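Local atomic coordinates of STING-associated CdnE c-di-GMP synthase (Flavobacteriaceae, PDB entry 6WT8), a protein that probably synthesises the cyclic dinucleotide c-di-GMP as the nucleotidyltransferase partner of a bacterial STING receptor in CBASS antiphage defence. Residues E74-K79 with S170-T175; K78-N83 with R162-L167. All coordinates share one frame; numbering follows the deposited sequence.

Contacts 1 and 2 are successive levels of one interface between helix 60-81 and helix 154-172, their centres about 8 Å apart and about 26 and 27 Å from the centre of the chain. Moving on from H76 to S80 along the first helix means moving back from T172 to S165 along the second, so the two helices run in opposing senses. K78 and K79 belong to both contacts, and L77, in the first segment of contact 1, reaches contact 2, its CD2 3.6 Å from S165 OG. Contact 1 lies at the surface near the end of helix 154-172, whereas contact 2 goes deeper, H81 and S165 both bonding to Q109 of strand 106-112. No ligand takes part in either.

Contact 1 of 2, residues E74-K79 with S170-T175; sequences EAHLKK and SSTYKT
H76 reaches from helix 60-81 to the end of helix 154-172, where its imidazole meets T172 and Y173. CB points toward the other segment, and CG lies beside the backbone N, anti to the carbonyl carbon (chi1 -69°), which carries the ring outward to meet side chains coming from the opposite direction. CG is still 4.0 Å from T172 CG2. Farther round the ring the methyl draws in: ND1 is 3.8 Å from T172 CG2, CE1 is 3.5 Å from it, and NE2 is 3.4 Å from it. T172 CG2 thus sits over one imidazole face, a CH-pi contact only 16° off the ring normal. CD2 turns to the other partner, lying 3.2 Å from Y173 OH, whose oxygen comes up to the rim of the imidazole, close to its plane. The two rings meet obliquely, their planes at 86° and centroids 5.6 Å apart. The same T172 methyl also lies over a face of the Y173 ring, off toward its rim, and so serves two aromatic groups; T172 OG1 meanwhile is bonded to V168 O, one turn back. No hydrogen bond crosses this contact, which rests on the CH-pi packing and on the close approach of Y173 OH to H76 CD2. Without the imidazole, as with an alanine here, the T172 methyl is likely to lose the face it packs on and the Y173 hydroxyl end to gain freedom to shift. In the fold, a nucleotidyltransferase core of helices laid on a mixed sheet, the contact joins two helices at their surface side. Beneath it L77 packs on F87, L107 and Q109 of the sheet and on S165 and L169 of helix 154-172, while Y173 rests on V186 of strand 184-189.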
ATOM      1  N   GLU A  74      -8.400   9.706 -16.284  1.00 14.28           N
ATOM      2  CA  GLU A  74      -9.739   9.795 -15.699  1.00 14.54           C
ATOM      3  C   GLU A  74     -10.635  10.745 -16.477  1.00 15.34           C
ATOM      4  O   GLU A  74     -11.814  10.428 -16.692  1.00 14.65           O
ATOM      5  CB  GLU A  74      -9.632  10.266 -14.227  1.00 14.27           C
ATOM      6  CG  GLU A  74     -11.028  10.380 -13.630  1.00 17.51           C
ATOM      7  CD  GLU A  74     -11.047  10.790 -12.157  1.00 20.32           C
ATOM      8  OE1 GLU A  74     -10.249  10.283 -11.359  1.00 18.76           O
ATOM      9  OE2 GLU A  74     -11.923  11.621 -11.790  1.00 22.10           O
ATOM     10  N   ALA A  75     -10.115  11.895 -16.913  1.00 14.85           N
ATOM     11  CA  ALA A  75     -10.982  12.854 -17.610  1.00 16.44           C
ATOM     12  C   ALA A  75     -11.575  12.233 -18.877  1.00 15.91           C
ATOM     13  O   ALA A  75     -12.755  12.428 -19.187  1.00 16.38           O
ATOM     14  CB  ALA A  75     -10.204  14.117 -17.977  1.00 17.28           C
ATOM     15  N   HIS A  76     -10.780  11.453 -19.610  1.00 15.60           N
ATOM     16  CA  HIS A  76     -11.310  10.791 -20.807  1.00 15.13           C
ATOM     17  C   HIS A  76     -12.369   9.747 -20.456  1.00 14.10           C
ATOM     18  O   HIS A  76     -13.429   9.659 -21.104  1.00 16.97           O
ATOM     19  CB  HIS A  76     -10.168  10.132 -21.585  1.00 14.48           C
ATOM     20  CG  HIS A  76      -9.238  11.110 -22.211  1.00 17.33           C
ATOM     21  ND1 HIS A  76      -9.614  11.898 -23.282  1.00 23.67           N
ATOM     22  CD2 HIS A  76      -7.961  11.459 -21.909  1.00 20.24           C
ATOM     23  CE1 HIS A  76      -8.609  12.703 -23.607  1.00 27.29           C
ATOM     24  NE2 HIS A  76      -7.603  12.473 -22.778  1.00 21.42           N
ATOM     25  N   LEU A  77     -12.092   8.908 -19.443  1.00 13.17           N
ATOM     26  CA  LEU A  77     -13.048   7.885 -19.087  1.00 13.25           C
ATOM     27  C   LEU A  77     -14.303   8.511 -18.492  1.00 15.49           C
ATOM     28  O   LEU A  77     -15.402   8.001 -18.704  1.00 13.34           O
ATOM     29  CB  LEU A  77     -12.401   6.937 -18.075  1.00 13.12           C
ATOM     30  CG  LEU A  77     -11.140   6.231 -18.517  1.00 12.12           C
ATOM     31  CD1 LEU A  77     -10.595   5.443 -17.346  1.00 15.09           C
ATOM     32  CD2 LEU A  77     -11.567   5.191 -19.597  1.00 15.07           C
ATOM     33  N   LYS A  78     -14.168   9.633 -17.779  1.00 12.95           N
ATOM     34  CA  LYS A  78     -15.336  10.280 -17.161  1.00 13.12           C
ATOM     35  C   LYS A  78     -16.222  10.916 -18.221  1.00 13.19           C
ATOM     36  O   LYS A  78     -17.444  10.787 -18.161  1.00 15.58           O
ATOM     37  CB  LYS A  78     -14.879  11.333 -16.147  1.00 16.11           C
ATOM     38  CG  LYS A  78     -16.026  12.010 -15.469  1.00 16.68           C
ATOM     39  CD  LYS A  78     -15.527  12.982 -14.353  1.00 21.31           C
ATOM     40  CE  LYS A  78     -15.204  12.237 -13.139  1.00 26.06           C
ATOM     41  NZ  LYS A  78     -15.244  13.215 -11.942  1.00 31.99           N
ATOM     42  N   LYS A  79     -15.606  11.541 -19.237  1.00 13.59           N
ATOM     43  CA  LYS A  79     -16.421  12.073 -20.328  1.00 14.51           C
ATOM     44  C   LYS A  79     -17.174  10.945 -21.046  1.00 17.48           C
ATOM     45  O   LYS A  79     -18.336  11.112 -21.427  1.00 17.66           O
ATOM     46  CB  LYS A  79     -15.516  12.836 -21.292  1.00 17.42           C
ATOM     47  CG  LYS A  79     -16.371  13.672 -22.324  1.00 21.30           C
ATOM     48  CD  LYS A  79     -15.448  14.493 -23.233  1.00 23.82           C
ATOM     49  CE  LYS A  79     -16.269  15.388 -24.178  1.00 27.82           C
ATOM     50  NZ  LYS A  79     -17.056  14.532 -25.087  1.00 39.63           N
ATOM     51  N   SER A 170      -7.860   3.663 -26.574  1.00 18.32           N
ATOM     52  CA  SER A 170      -7.104   3.401 -27.791  1.00 17.50           C
ATOM     53  C   SER A 170      -7.259   4.516 -28.803  1.00 19.22           C
ATOM     54  O   SER A 170      -6.392   4.668 -29.670  1.00 22.63           O
ATOM     55  CB  SER A 170      -7.567   2.090 -28.429  1.00 20.30           C
ATOM     56  OG  SER A 170      -7.236   1.010 -27.599  1.00 22.48           O
ATOM     57  N   SER A 171      -8.388   5.220 -28.778  1.00 19.09           N
ATOM     58  CA  SER A 171      -8.570   6.327 -29.707  1.00 21.03           C
ATOM     59  C   SER A 171      -7.880   7.599 -29.239  1.00 24.84           C
ATOM     60  O   SER A 171      -7.690   8.512 -30.050  1.00 30.92           O
ATOM     61  CB  SER A 171     -10.062   6.583 -29.929  1.00 26.13           C
ATOM     62  OG  SER A 171     -10.686   7.157 -28.825  1.00 45.65           O
ATOM     63  N   THR A 172      -7.455   7.665 -27.977  1.00 21.34           N
ATOM     64  CA  THR A 172      -6.843   8.833 -27.350  1.00 23.12           C
ATOM     65  C   THR A 172      -5.334   8.712 -27.259  1.00 25.09           C
ATOM     66  O   THR A 172      -4.613   9.674 -27.551  1.00 27.04           O
ATOM     67  CB  THR A 172      -7.402   9.019 -25.932  1.00 22.53           C
ATOM     68  OG1 THR A 172      -8.815   9.181 -25.983  1.00 26.53           O
ATOM     69  CG2 THR A 172      -6.759  10.230 -25.237  1.00 22.69           C
ATOM     70  N   TYR A 173      -4.836   7.530 -26.926  1.00 20.27           N
ATOM     71  CA  TYR A 173      -3.420   7.322 -26.667  1.00 20.83           C
ATOM     72  C   TYR A 173      -2.823   6.381 -27.701  1.00 24.91           C
ATOM     73  O   TYR A 173      -3.427   5.362 -28.059  1.00 24.60           O
ATOM     74  CB  TYR A 173      -3.206   6.747 -25.238  1.00 21.52           C
ATOM     75  CG  TYR A 173      -3.662   7.699 -24.162  1.00 20.85           C
ATOM     76  CD1 TYR A 173      -2.857   8.778 -23.784  1.00 21.48           C
ATOM     77  CD2 TYR A 173      -4.930   7.586 -23.591  1.00 20.23           C
ATOM     78  CE1 TYR A 173      -3.292   9.683 -22.827  1.00 19.98           C
ATOM     79  CE2 TYR A 173      -5.357   8.495 -22.577  1.00 17.33           C
ATOM     80  CZ  TYR A 173      -4.533   9.544 -22.239  1.00 19.08           C
ATOM     81  OH  TYR A 173      -4.988  10.440 -21.293  1.00 18.77           O
ATOM     82  N   LYS A 174      -1.623   6.723 -28.167  1.00 23.20           N
ATOM     83  CA  LYS A 174      -0.943   5.906 -29.171  1.00 25.75           C
ATOM     84  C   LYS A 174      -0.716   4.468 -28.708  1.00 25.72           C
ATOM     85  O   LYS A 174      -0.874   3.530 -29.498  1.00 30.27           O
ATOM     86  CB  LYS A 174       0.390   6.559 -29.542  1.00 30.99           C
ATOM     87  CG  LYS A 174       1.185   5.786 -30.541  1.00 38.58           C
ATOM     88  CD  LYS A 174       2.610   6.338 -30.655  1.00 47.63           C
ATOM     89  CE  LYS A 174       3.394   5.638 -31.753  1.00 54.02           C
ATOM     90  NZ  LYS A 174       3.023   6.167 -33.092  1.00 59.08           N
ATOM     91  N   THR A 175      -0.265   4.268 -27.466  1.00 22.13           N
ATOM     92  CA  THR A 175       0.132   2.942 -27.000  1.00 21.82           C
ATOM     93  C   THR A 175      -0.729   2.564 -25.807  1.00 22.68           C
ATOM     94  O   THR A 175      -0.662   3.220 -24.760  1.00 23.41           O
ATOM     95  CB  THR A 175       1.601   2.926 -26.608  1.00 28.04           C
ATOM     96  OG1 THR A 175       2.368   3.356 -27.732  1.00 35.76           O
ATOM     97  CG2 THR A 175       2.059   1.526 -26.204  1.00 29.42           C
TER

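Contact 2 of 2, residues K78-N83 with R162-L167; sequences KKSHGN and RLKSEL
K164 stretches from helix 154-172 across S80 and H81, at the last turn of helix 60-81, in a helix-helix contact laid over the sheet of the nucleotidyltransferase fold. Its aliphatic chain is extended as far as CE, with CG opposite the backbone N (chi1 -173°), and only NZ turns off. K164 CG and CD each lie 3.9 Å from H81 ND1, the lysine chain and the histidine running alongside each other with opposed headings. K164 CE then comes within 3.6 Å of S80 OG. S80 OG and H81 ND1 are hydrogen-bonded at 2.8 Å, either able to donate. H81 has the less usual conformation, its CG wedged between backbone N and carbonyl carbon (chi1 53°). With this torsion the ring projects toward helix 154-172, where H81 CE1 lies 3.2 Å from S165 OG. Both polar ends here are anchored beyond the two segments: H81 NE2 is bonded to Q109 OE1, and S165 OG to V161 O and to Q109 NE2. One glutamine amide of strand 106-112 therefore ties together the buried side chains of both helices, while the S80-H81 bond holds the other nitrogen and limits rotation of the ring. At the outer side a water bridges the helices, donating to S80 O at 2.8 Å and weakly accepting from K164 NZ at 3.4 Å.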
ATOM      1  N   LYS A  78     -14.168   9.633 -17.779  1.00 12.95           N
ATOM      2  CA  LYS A  78     -15.336  10.280 -17.161  1.00 13.12           C
ATOM      3  C   LYS A  78     -16.222  10.916 -18.221  1.00 13.19           C
ATOM      4  O   LYS A  78     -17.444  10.787 -18.161  1.00 15.58           O
ATOM      5  CB  LYS A  78     -14.879  11.333 -16.147  1.00 16.11           C
ATOM      6  CG  LYS A  78     -16.026  12.010 -15.469  1.00 16.68           C
ATOM      7  CD  LYS A  78     -15.527  12.982 -14.353  1.00 21.31           C
ATOM      8  CE  LYS A  78     -15.204  12.237 -13.139  1.00 26.06           C
ATOM      9  NZ  LYS A  78     -15.244  13.215 -11.942  1.00 31.99           N
ATOM     10  N   LYS A  79     -15.606  11.541 -19.237  1.00 13.59           N
ATOM     11  CA  LYS A  79     -16.421  12.073 -20.328  1.00 14.51           C
ATOM     12  C   LYS A  79     -17.174  10.945 -21.046  1.00 17.48           C
ATOM     13  O   LYS A  79     -18.336  11.112 -21.427  1.00 17.66           O
ATOM     14  CB  LYS A  79     -15.516  12.836 -21.292  1.00 17.42           C
ATOM     15  CG  LYS A  79     -16.371  13.672 -22.324  1.00 21.30           C
ATOM     16  CD  LYS A  79     -15.448  14.493 -23.233  1.00 23.82           C
ATOM     17  CE  LYS A  79     -16.269  15.388 -24.178  1.00 27.82           C
ATOM     18  NZ  LYS A  79     -17.056  14.532 -25.087  1.00 39.63           N
ATOM     19  N   SER A  80     -16.527   9.785 -21.223  1.00 15.61           N
ATOM     20  CA  SER A  80     -17.125   8.648 -21.929  1.00 13.85           C
ATOM     21  C   SER A  80     -18.258   8.000 -21.153  1.00 15.29           C
ATOM     22  O   SER A  80     -19.311   7.706 -21.743  1.00 16.47           O
ATOM     23  CB  SER A  80     -16.001   7.634 -22.244  1.00 16.17           C
ATOM     24  OG  SER A  80     -16.532   6.381 -22.611  1.00 18.41           O
ATOM     25  N   HIS A  81     -18.054   7.699 -19.855  1.00 14.04           N
ATOM     26  CA  HIS A  81     -19.019   6.871 -19.148  1.00 13.25           C
ATOM     27  C   HIS A  81     -18.960   7.109 -17.649  1.00 13.33           C
ATOM     28  O   HIS A  81     -19.272   6.204 -16.854  1.00 14.99           O
ATOM     29  CB  HIS A  81     -18.780   5.382 -19.478  1.00 12.90           C
ATOM     30  CG  HIS A  81     -17.367   4.923 -19.262  1.00 15.01           C
ATOM     31  ND1 HIS A  81     -16.426   4.859 -20.276  1.00 15.29           N
ATOM     32  CD2 HIS A  81     -16.742   4.506 -18.139  1.00 15.76           C
ATOM     33  CE1 HIS A  81     -15.276   4.444 -19.772  1.00 15.55           C
ATOM     34  NE2 HIS A  81     -15.437   4.208 -18.482  1.00 14.66           N
ATOM     35  N   GLY A  82     -18.630   8.359 -17.287  1.00 13.61           N
ATOM     36  CA  GLY A  82     -18.634   8.730 -15.871  1.00 13.64           C
ATOM     37  C   GLY A  82     -19.982   8.550 -15.198  1.00 13.36           C
ATOM     38  O   GLY A  82     -20.050   8.416 -13.963  1.00 15.45           O
ATOM     39  N   ASN A  83     -21.057   8.506 -15.976  1.00 13.56           N
ATOM     40  CA  ASN A  83     -22.393   8.309 -15.447  1.00 14.55           C
ATOM     41  C   ASN A  83     -22.592   6.903 -14.907  1.00 17.63           C
ATOM     42  O   ASN A  83     -23.627   6.651 -14.283  1.00 16.68           O
ATOM     43  CB  ASN A  83     -23.458   8.631 -16.509  1.00 15.76           C
ATOM     44  CG  ASN A  83     -23.251   7.836 -17.820  1.00 13.94           C
ATOM     45  OD1 ASN A  83     -22.153   7.905 -18.401  1.00 16.83           O
ATOM     46  ND2 ASN A  83     -24.291   7.081 -18.263  1.00 15.68           N
ATOM     47  N   ARG A 162     -15.443  -2.132 -19.352  1.00 13.39           N
ATOM     48  CA  ARG A 162     -14.109  -2.545 -19.807  1.00 14.45           C
ATOM     49  C   ARG A 162     -13.910  -2.318 -21.304  1.00 13.79           C
ATOM     50  O   ARG A 162     -12.893  -1.762 -21.721  1.00 14.90           O
ATOM     51  CB  ARG A 162     -13.871  -4.005 -19.438  1.00 16.45           C
ATOM     52  CG  ARG A 162     -12.603  -4.666 -20.114  1.00 17.73           C
ATOM     53  CD  ARG A 162     -11.308  -4.034 -19.617  1.00 16.15           C
ATOM     54  NE  ARG A 162     -10.182  -4.476 -20.469  1.00 18.23           N
ATOM     55  CZ  ARG A 162      -9.101  -5.160 -20.074  1.00 20.15           C
ATOM     56  NH1 ARG A 162      -8.941  -5.487 -18.795  1.00 22.76           N
ATOM     57  NH2 ARG A 162      -8.173  -5.459 -20.959  1.00 20.29           N
ATOM     58  N   LEU A 163     -14.860  -2.764 -22.117  1.00 13.51           N
ATOM     59  CA  LEU A 163     -14.675  -2.652 -23.573  1.00 13.60           C
ATOM     60  C   LEU A 163     -14.796  -1.208 -24.035  1.00 14.23           C
ATOM     61  O   LEU A 163     -14.036  -0.769 -24.926  1.00 15.93           O
ATOM     62  CB  LEU A 163     -15.684  -3.560 -24.325  1.00 17.39           C
ATOM     63  CG  LEU A 163     -15.486  -5.059 -24.027  1.00 19.45           C
ATOM     64  CD1 LEU A 163     -16.565  -5.856 -24.741  1.00 19.21           C
ATOM     65  CD2 LEU A 163     -14.123  -5.515 -24.513  1.00 23.96           C
ATOM     66  N   LYS A 164     -15.722  -0.453 -23.442  1.00 13.61           N
ATOM     67  CA  LYS A 164     -15.847   0.951 -23.799  1.00 14.85           C
ATOM     68  C   LYS A 164     -14.571   1.713 -23.457  1.00 14.41           C
ATOM     69  O   LYS A 164     -14.108   2.557 -24.240  1.00 15.76           O
ATOM     70  CB  LYS A 164     -17.052   1.533 -23.086  1.00 15.01           C
ATOM     71  CG  LYS A 164     -17.422   2.947 -23.486  1.00 18.69           C
ATOM     72  CD  LYS A 164     -18.790   3.180 -22.832  1.00 20.83           C
ATOM     73  CE  LYS A 164     -19.471   4.452 -23.318  1.00 23.70           C
ATOM     74  NZ  LYS A 164     -19.940   4.287 -24.727  1.00 21.03           N
ATOM     75  N   SER A 165     -13.966   1.364 -22.322  1.00 12.87           N
ATOM     76  CA  SER A 165     -12.695   1.987 -21.952  1.00 14.42           C
ATOM     77  C   SER A 165     -11.577   1.639 -22.913  1.00 14.25           C
ATOM     78  O   SER A 165     -10.732   2.496 -23.239  1.00 14.93           O
ATOM     79  CB  SER A 165     -12.324   1.511 -20.524  1.00 14.12           C
ATOM     80  OG  SER A 165     -13.272   1.974 -19.590  1.00 12.83           O
ATOM     81  N   GLU A 166     -11.506   0.374 -23.372  1.00 14.07           N
ATOM     82  CA  GLU A 166     -10.484   0.028 -24.369  1.00 14.34           C
ATOM     83  C   GLU A 166     -10.627   0.902 -25.610  1.00 14.55           C
ATOM     84  O   GLU A 166      -9.634   1.413 -26.148  1.00 17.91           O
ATOM     85  CB  GLU A 166     -10.598  -1.434 -24.792  1.00 16.64           C
ATOM     86  CG  GLU A 166     -10.323  -2.395 -23.658  1.00 16.84           C
ATOM     87  CD  GLU A 166     -10.411  -3.832 -24.111  1.00 19.86           C
ATOM     88  OE1 GLU A 166     -10.705  -4.096 -25.313  1.00 21.62           O
ATOM     89  OE2 GLU A 166     -10.209  -4.711 -23.249  1.00 21.56           O
ATOM     90  N   LEU A 167     -11.879   1.096 -26.073  1.00 14.18           N
ATOM     91  CA  LEU A 167     -12.108   1.893 -27.273  1.00 16.56           C
ATOM     92  C   LEU A 167     -11.730   3.353 -27.062  1.00 18.42           C
ATOM     93  O   LEU A 167     -11.062   3.949 -27.921  1.00 19.54           O
ATOM     94  CB  LEU A 167     -13.596   1.785 -27.683  1.00 16.63           C
ATOM     95  CG  LEU A 167     -13.946   0.369 -28.125  1.00 17.87           C
ATOM     96  CD1 LEU A 167     -15.505   0.270 -28.229  1.00 21.11           C
ATOM     97  CD2 LEU A 167     -13.349  -0.023 -29.447  1.00 20.24           C
TER
HETATM   98  O   HOH W   1     -20.508   7.646 -24.264  1.00 22.77           O